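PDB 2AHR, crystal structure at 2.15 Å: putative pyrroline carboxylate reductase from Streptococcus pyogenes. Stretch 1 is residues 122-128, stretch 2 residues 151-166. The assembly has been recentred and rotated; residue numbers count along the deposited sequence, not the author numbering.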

ATOM      1  N   SER E 122      11.399  34.402  17.088  1.00 34.64           N
ATOM      2  CA  SER E 122      10.615  34.195  15.890  1.00 34.41           C
ATOM      3  C   SER E 122      11.503  34.336  14.650  1.00 34.04           C
ATOM      4  O   SER E 122      12.510  35.059  14.670  1.00 33.64           O
ATOM      5  CB  SER E 122       9.464  35.188  15.840  1.00 34.33           C
ATOM      6  OG  SER E 122       8.777  35.104  14.613  1.00 34.90           O
ATOM      7  N   SER E 123      11.151  33.613  13.589  1.00 33.93           N
ATOM      8  CA  SER E 123      11.775  33.816  12.284  1.00 33.90           C
ATOM      9  C   SER E 123      10.688  34.428  11.407  1.00 34.23           C
ATOM     10  O   SER E 123       9.808  33.712  10.905  1.00 34.62           O
ATOM     11  CB  SER E 123      12.298  32.484  11.706  1.00 34.50           C
ATOM     12  OG  SER E 123      13.111  31.782  12.654  1.00 34.51           O
ATOM     13  N   THR E 124      10.751  35.746  11.224  1.00 33.84           N
ATOM     14  CA  THR E 124       9.638  36.537  10.705  1.00 33.83           C
ATOM     15  C   THR E 124       9.908  37.120   9.331  1.00 34.47           C
ATOM     16  O   THR E 124      10.897  37.833   9.132  1.00 34.67           O
ATOM     17  CB  THR E 124       9.288  37.693  11.683  1.00 34.05           C
ATOM     18  OG1 THR E 124       9.027  37.147  12.983  1.00 33.68           O
ATOM     19  CG2 THR E 124       8.049  38.473  11.223  1.00 34.23           C
ATOM     20  N   ALA E 125       9.027  36.820   8.372  1.00 34.59           N
ATOM     21  CA  ALA E 125       9.092  37.456   7.070  1.00 34.57           C
ATOM     22  C   ALA E 125       8.423  38.830   7.156  1.00 35.02           C
ATOM     23  O   ALA E 125       7.471  39.027   7.928  1.00 34.16           O
ATOM     24  CB  ALA E 125       8.417  36.596   6.006  1.00 34.73           C
ATOM     25  N   LEU E 126       8.921  39.763   6.342  1.00 35.26           N
ATOM     26  CA  LEU E 126       8.385  41.120   6.285  1.00 36.22           C
ATOM     27  C   LEU E 126       8.346  41.598   4.845  1.00 36.51           C
ATOM     28  O   LEU E 126       9.336  41.488   4.122  1.00 37.48           O
ATOM     29  CB  LEU E 126       9.239  42.089   7.121  1.00 36.09           C
ATOM     30  CG  LEU E 126       9.015  43.615   6.958  1.00 36.77           C
ATOM     31  CD1 LEU E 126       7.632  44.032   7.470  1.00 33.37           C
ATOM     32  CD2 LEU E 126      10.117  44.397   7.678  1.00 36.47           C
ATOM     33  N   THR E 127       7.206  42.130   4.429  1.00 36.79           N
ATOM     34  CA  THR E 127       7.128  42.813   3.143  1.00 37.18           C
ATOM     35  C   THR E 127       6.090  43.945   3.169  1.00 37.42           C
ATOM     36  O   THR E 127       5.191  43.945   4.008  1.00 37.04           O
ATOM     37  CB  THR E 127       6.883  41.808   1.983  1.00 36.91           C
ATOM     38  OG1 THR E 127       7.264  42.417   0.747  1.00 38.59           O
ATOM     39  CG2 THR E 127       5.419  41.355   1.920  1.00 34.58           C
ATOM     40  N   GLY E 128       6.206  44.887   2.230  1.00 38.41           N
ATOM     41  CA  GLY E 128       5.268  46.017   2.134  1.00 39.27           C
ATOM     42  C   GLY E 128       4.735  46.320   0.737  1.00 39.78           C
ATOM     43  O   GLY E 128       5.348  45.949  -0.278  1.00 40.38           O
ATOM     44  N   PHE E 151      13.228  38.496   8.028  1.00 36.72           N
ATOM     45  CA  PHE E 151      13.635  38.147   6.674  1.00 37.82           C
ATOM     46  C   PHE E 151      12.935  39.041   5.651  1.00 39.07           C
ATOM     47  O   PHE E 151      11.711  39.204   5.693  1.00 38.89           O
ATOM     48  CB  PHE E 151      13.342  36.676   6.370  1.00 37.00           C
ATOM     49  CG  PHE E 151      14.241  35.699   7.096  1.00 36.21           C
ATOM     50  CD1 PHE E 151      15.346  35.131   6.453  1.00 34.79           C
ATOM     51  CD2 PHE E 151      13.974  35.337   8.417  1.00 36.71           C
ATOM     52  CE1 PHE E 151      16.175  34.217   7.119  1.00 35.60           C
ATOM     53  CE2 PHE E 151      14.794  34.434   9.100  1.00 36.15           C
ATOM     54  CZ  PHE E 151      15.892  33.861   8.439  1.00 36.09           C
ATOM     55  N   ASP E 152      13.727  39.601   4.734  1.00 40.55           N
ATOM     56  CA  ASP E 152      13.227  40.417   3.624  1.00 42.19           C
ATOM     57  C   ASP E 152      12.805  39.466   2.510  1.00 41.93           C
ATOM     58  O   ASP E 152      13.639  39.000   1.727  1.00 42.33           O
ATOM     59  CB  ASP E 152      14.338  41.380   3.158  1.00 43.78           C
ATOM     60  CG  ASP E 152      13.974  42.180   1.892  1.00 48.65           C
ATOM     61  OD1 ASP E 152      14.915  42.732   1.262  1.00 54.28           O
ATOM     62  OD2 ASP E 152      12.773  42.258   1.507  1.00 53.02           O
ATOM     63  N   ILE E 153      11.509  39.169   2.455  1.00 41.30           N
ATOM     64  CA  ILE E 153      10.972  38.114   1.580  1.00 40.58           C
ATOM     65  C   ILE E 153      10.008  38.742   0.554  1.00 40.27           C
ATOM     66  O   ILE E 153       9.189  39.580   0.924  1.00 40.32           O
ATOM     67  CB  ILE E 153      10.246  37.032   2.470  1.00 40.32           C
ATOM     68  CG1 ILE E 153      11.227  36.381   3.469  1.00 40.72           C
ATOM     69  CG2 ILE E 153       9.512  35.965   1.666  1.00 39.48           C
ATOM     70  CD1 ILE E 153      12.368  35.576   2.851  1.00 41.15           C
ATOM     71  N   SER E 154      10.107  38.369  -0.726  1.00 39.71           N
ATOM     72  CA  SER E 154       9.111  38.789  -1.713  1.00 39.34           C
ATOM     73  C   SER E 154       7.754  38.246  -1.311  1.00 38.50           C
ATOM     74  O   SER E 154       7.665  37.133  -0.798  1.00 37.83           O
ATOM     75  CB  SER E 154       9.415  38.191  -3.080  1.00 39.91           C
ATOM     76  OG  SER E 154      10.579  38.753  -3.618  1.00 42.94           O
ATOM     77  N   GLU E 155       6.693  38.994  -1.608  1.00 37.61           N
ATOM     78  CA  GLU E 155       5.349  38.534  -1.278  1.00 37.29           C
ATOM     79  C   GLU E 155       4.989  37.252  -1.997  1.00 36.80           C
ATOM     80  O   GLU E 155       4.188  36.471  -1.487  1.00 36.57           O
ATOM     81  CB  GLU E 155       4.263  39.589  -1.538  1.00 37.50           C
ATOM     82  CG  GLU E 155       3.027  39.292  -0.686  1.00 39.62           C
ATOM     83  CD  GLU E 155       1.778  40.074  -1.052  1.00 40.76           C
ATOM     84  OE1 GLU E 155       1.754  40.837  -2.045  1.00 43.51           O
ATOM     85  OE2 GLU E 155       0.800  39.906  -0.320  1.00 41.23           O
ATOM     86  N   LYS E 156       5.575  37.026  -3.169  1.00 35.49           N
ATOM     87  CA  LYS E 156       5.257  35.828  -3.912  1.00 36.08           C
ATOM     88  C   LYS E 156       5.778  34.572  -3.202  1.00 35.39           C
ATOM     89  O   LYS E 156       5.392  33.465  -3.568  1.00 35.39           O
ATOM     90  CB  LYS E 156       5.786  35.890  -5.350  1.00 36.19           C
ATOM     91  CG  LYS E 156       7.280  36.137  -5.451  1.00 39.29           C
ATOM     92  CD  LYS E 156       7.771  35.957  -6.905  1.00 45.25           C
ATOM     93  CE  LYS E 156       9.197  36.447  -7.079  1.00 47.20           C
ATOM     94  NZ  LYS E 156      10.065  35.852  -6.039  1.00 49.11           N
ATOM     95  N   ASP E 157       6.646  34.755  -2.204  1.00 34.40           N
ATOM     96  CA  ASP E 157       7.223  33.634  -1.453  1.00 34.31           C
ATOM     97  C   ASP E 157       6.632  33.517  -0.054  1.00 33.43           C
ATOM     98  O   ASP E 157       7.102  32.718   0.746  1.00 33.80           O
ATOM     99  CB  ASP E 157       8.741  33.771  -1.347  1.00 33.81           C
ATOM    100  CG  ASP E 157       9.451  33.611  -2.687  1.00 35.96           C
ATOM    101  OD1 ASP E 157       9.071  32.745  -3.520  1.00 36.32           O
ATOM    102  OD2 ASP E 157      10.420  34.363  -2.902  1.00 39.08           O
ATOM    103  N   PHE E 158       5.624  34.320   0.250  1.00 32.78           N
ATOM    104  CA  PHE E 158       5.061  34.329   1.606  1.00 32.58           C
ATOM    105  C   PHE E 158       4.396  33.040   2.030  1.00 32.73           C
ATOM    106  O   PHE E 158       4.474  32.674   3.195  1.00 32.72           O
ATOM    107  CB  PHE E 158       4.130  35.518   1.833  1.00 31.36           C
ATOM    108  CG  PHE E 158       4.744  36.587   2.690  1.00 31.66           C
ATOM    109  CD1 PHE E 158       5.918  37.229   2.280  1.00 30.76           C
ATOM    110  CD2 PHE E 158       4.180  36.922   3.924  1.00 30.14           C
ATOM    111  CE1 PHE E 158       6.518  38.205   3.072  1.00 31.24           C
ATOM    112  CE2 PHE E 158       4.755  37.900   4.720  1.00 32.11           C
ATOM    113  CZ  PHE E 158       5.937  38.553   4.288  1.00 30.93           C
ATOM    114  N   ASP E 159       3.748  32.358   1.090  1.00 33.24           N
ATOM    115  CA  ASP E 159       3.038  31.102   1.402  1.00 34.00           C
ATOM    116  C   ASP E 159       4.030  29.970   1.736  1.00 33.36           C
ATOM    117  O   ASP E 159       3.808  29.210   2.663  1.00 33.52           O
ATOM    118  CB  ASP E 159       2.124  30.678   0.235  1.00 33.56           C
ATOM    119  CG  ASP E 159       0.842  31.505   0.147  1.00 35.42           C
ATOM    120  OD1 ASP E 159       0.477  32.257   1.092  1.00 35.14           O
ATOM    121  OD2 ASP E 159       0.177  31.380  -0.889  1.00 38.46           O
ATOM    122  N   THR E 160       5.105  29.872   0.957  1.00 32.02           N
ATOM    123  CA  THR E 160       6.204  28.959   1.237  1.00 31.39           C
ATOM    124  C   THR E 160       6.900  29.287   2.558  1.00 31.46           C
ATOM    125  O   THR E 160       7.254  28.376   3.296  1.00 31.02           O
ATOM    126  CB  THR E 160       7.256  28.960   0.075  1.00 32.08           C
ATOM    127  OG1 THR E 160       6.589  28.713  -1.164  1.00 30.14           O
ATOM    128  CG2 THR E 160       8.312  27.891   0.268  1.00 28.75           C
ATOM    129  N   PHE E 161       7.092  30.575   2.868  1.00 30.98           N
ATOM    130  CA  PHE E 161       7.727  30.955   4.127  1.00 30.88           C
ATOM    131  C   PHE E 161       6.771  30.622   5.289  1.00 30.93           C
ATOM    132  O   PHE E 161       7.207  30.180   6.345  1.00 30.90           O
ATOM    133  CB  PHE E 161       8.082  32.455   4.137  1.00 31.05           C
ATOM    134  CG  PHE E 161       8.874  32.897   5.344  1.00 29.88           C
ATOM    135  CD1 PHE E 161      10.255  33.095   5.247  1.00 29.03           C
ATOM    136  CD2 PHE E 161       8.243  33.153   6.556  1.00 30.75           C
ATOM    137  CE1 PHE E 161      10.993  33.517   6.346  1.00 29.64           C
ATOM    138  CE2 PHE E 161       8.970  33.579   7.687  1.00 31.51           C
ATOM    139  CZ  PHE E 161      10.348  33.760   7.582  1.00 31.62           C
ATOM    140  N   THR E 162       5.474  30.844   5.092  1.00 31.13           N
ATOM    141  CA  THR E 162       4.451  30.422   6.073  1.00 30.73           C
ATOM    142  C   THR E 162       4.627  28.947   6.466  1.00 31.39           C
ATOM    143  O   THR E 162       4.503  28.587   7.646  1.00 32.16           O
ATOM    144  CB  THR E 162       3.040  30.648   5.507  1.00 31.08           C
ATOM    145  OG1 THR E 162       2.883  32.034   5.167  1.00 31.49           O
ATOM    146  CG2 THR E 162       1.942  30.204   6.503  1.00 29.47           C
ATOM    147  N   ALA E 163       4.922  28.093   5.487  1.00 30.74           N
ATOM    148  CA  ALA E 163       5.130  26.669   5.748  1.00 30.97           C
ATOM    149  C   ALA E 163       6.480  26.385   6.401  1.00 30.95           C
ATOM    150  O   ALA E 163       6.564  25.576   7.329  1.00 30.99           O
ATOM    151  CB  ALA E 163       4.976  25.829   4.420  1.00 30.89           C
ATOM    152  N   LEU E 164       7.550  27.005   5.892  1.00 31.03           N
ATOM    153  CA  LEU E 164       8.886  26.722   6.388  1.00 31.13           C
ATOM    154  C   LEU E 164       9.151  27.259   7.774  1.00 31.76           C
ATOM    155  O   LEU E 164       9.958  26.688   8.512  1.00 32.06           O
ATOM    156  CB  LEU E 164       9.949  27.293   5.461  1.00 31.28           C
ATOM    157  CG  LEU E 164      10.087  26.686   4.076  1.00 33.17           C
ATOM    158  CD1 LEU E 164      11.300  27.372   3.410  1.00 36.35           C
ATOM    159  CD2 LEU E 164      10.268  25.190   4.146  1.00 32.46           C
ATOM    160  N   ALA E 165       8.493  28.355   8.137  1.00 32.10           N
ATOM    161  CA  ALA E 165       8.827  29.041   9.394  1.00 32.27           C
ATOM    162  C   ALA E 165       7.630  29.164  10.304  1.00 32.06           C
ATOM    163  O   ALA E 165       7.771  29.111  11.512  1.00 32.59           O
ATOM    164  CB  ALA E 165       9.380  30.436   9.094  1.00 31.85           C
ATOM    165  N   GLY E 166       6.462  29.386   9.714  1.00 32.71           N
ATOM    166  CA  GLY E 166       5.238  29.667  10.476  1.00 32.48           C
ATOM    167  C   GLY E 166       4.603  28.422  11.039  1.00 33.12           C
ATOM    168  O   GLY E 166       4.221  28.378  12.227  1.00 33.18           O
TER
HETATM  169  O   HOH W   1      10.445  42.894   2.043  1.00 51.69           O
HETATM  170  O   HOH W   2       9.565  42.239  -0.228  1.00 56.88           O

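The methyl of Ala-125 sits almost squarely over the face of the Phe-161 ring. Ala-125 CB lies 3.5 Å from the Phe-161 ring centroid, 14° off the normal, a CH-pi contact. Ala-125 CB also touches Phe-158 CZ at 3.6 Å and Ile-153 CG1 at 3.8 Å. A small side chain suits this place, because the strand is packed closely against two aromatic rings. Ala-125, Ile-153, Phe-158 and Phe-161 are buried, and their apolar side chains suit such a site. Ser-123 O meets the edge of the Phe-161 ring, 3.3 Å from CE2.

Strand 122-128 pairs in parallel with the strand ending at 151-152. Phe-151 N donates to Thr-124 O at 2.7 Å, and Leu-126 N donates to Phe-151 O at 2.9 Å. The chain then turns and returns as helix 158-166, nearly antiparallel to the first strand. Ala-125 and Phe-151 point to the face of the sheet that the helix covers. Leu-126 and Asp-152 point to the other.

Thr-127 CG2 packs against Phe-158 CE1 at 3.5 Å. The Thr-127 hydroxyl meets solvent: water 2 lies 2.5 Å from Thr-127 OG1 and donates to Ile-153 O at 2.9 Å. Water 1 lies 2.7 Å from Leu-126 O and 2.5 Å from Asp-152 OD2, and so joins the last bridged pair. The stretches bury 498 Å², both sides summed.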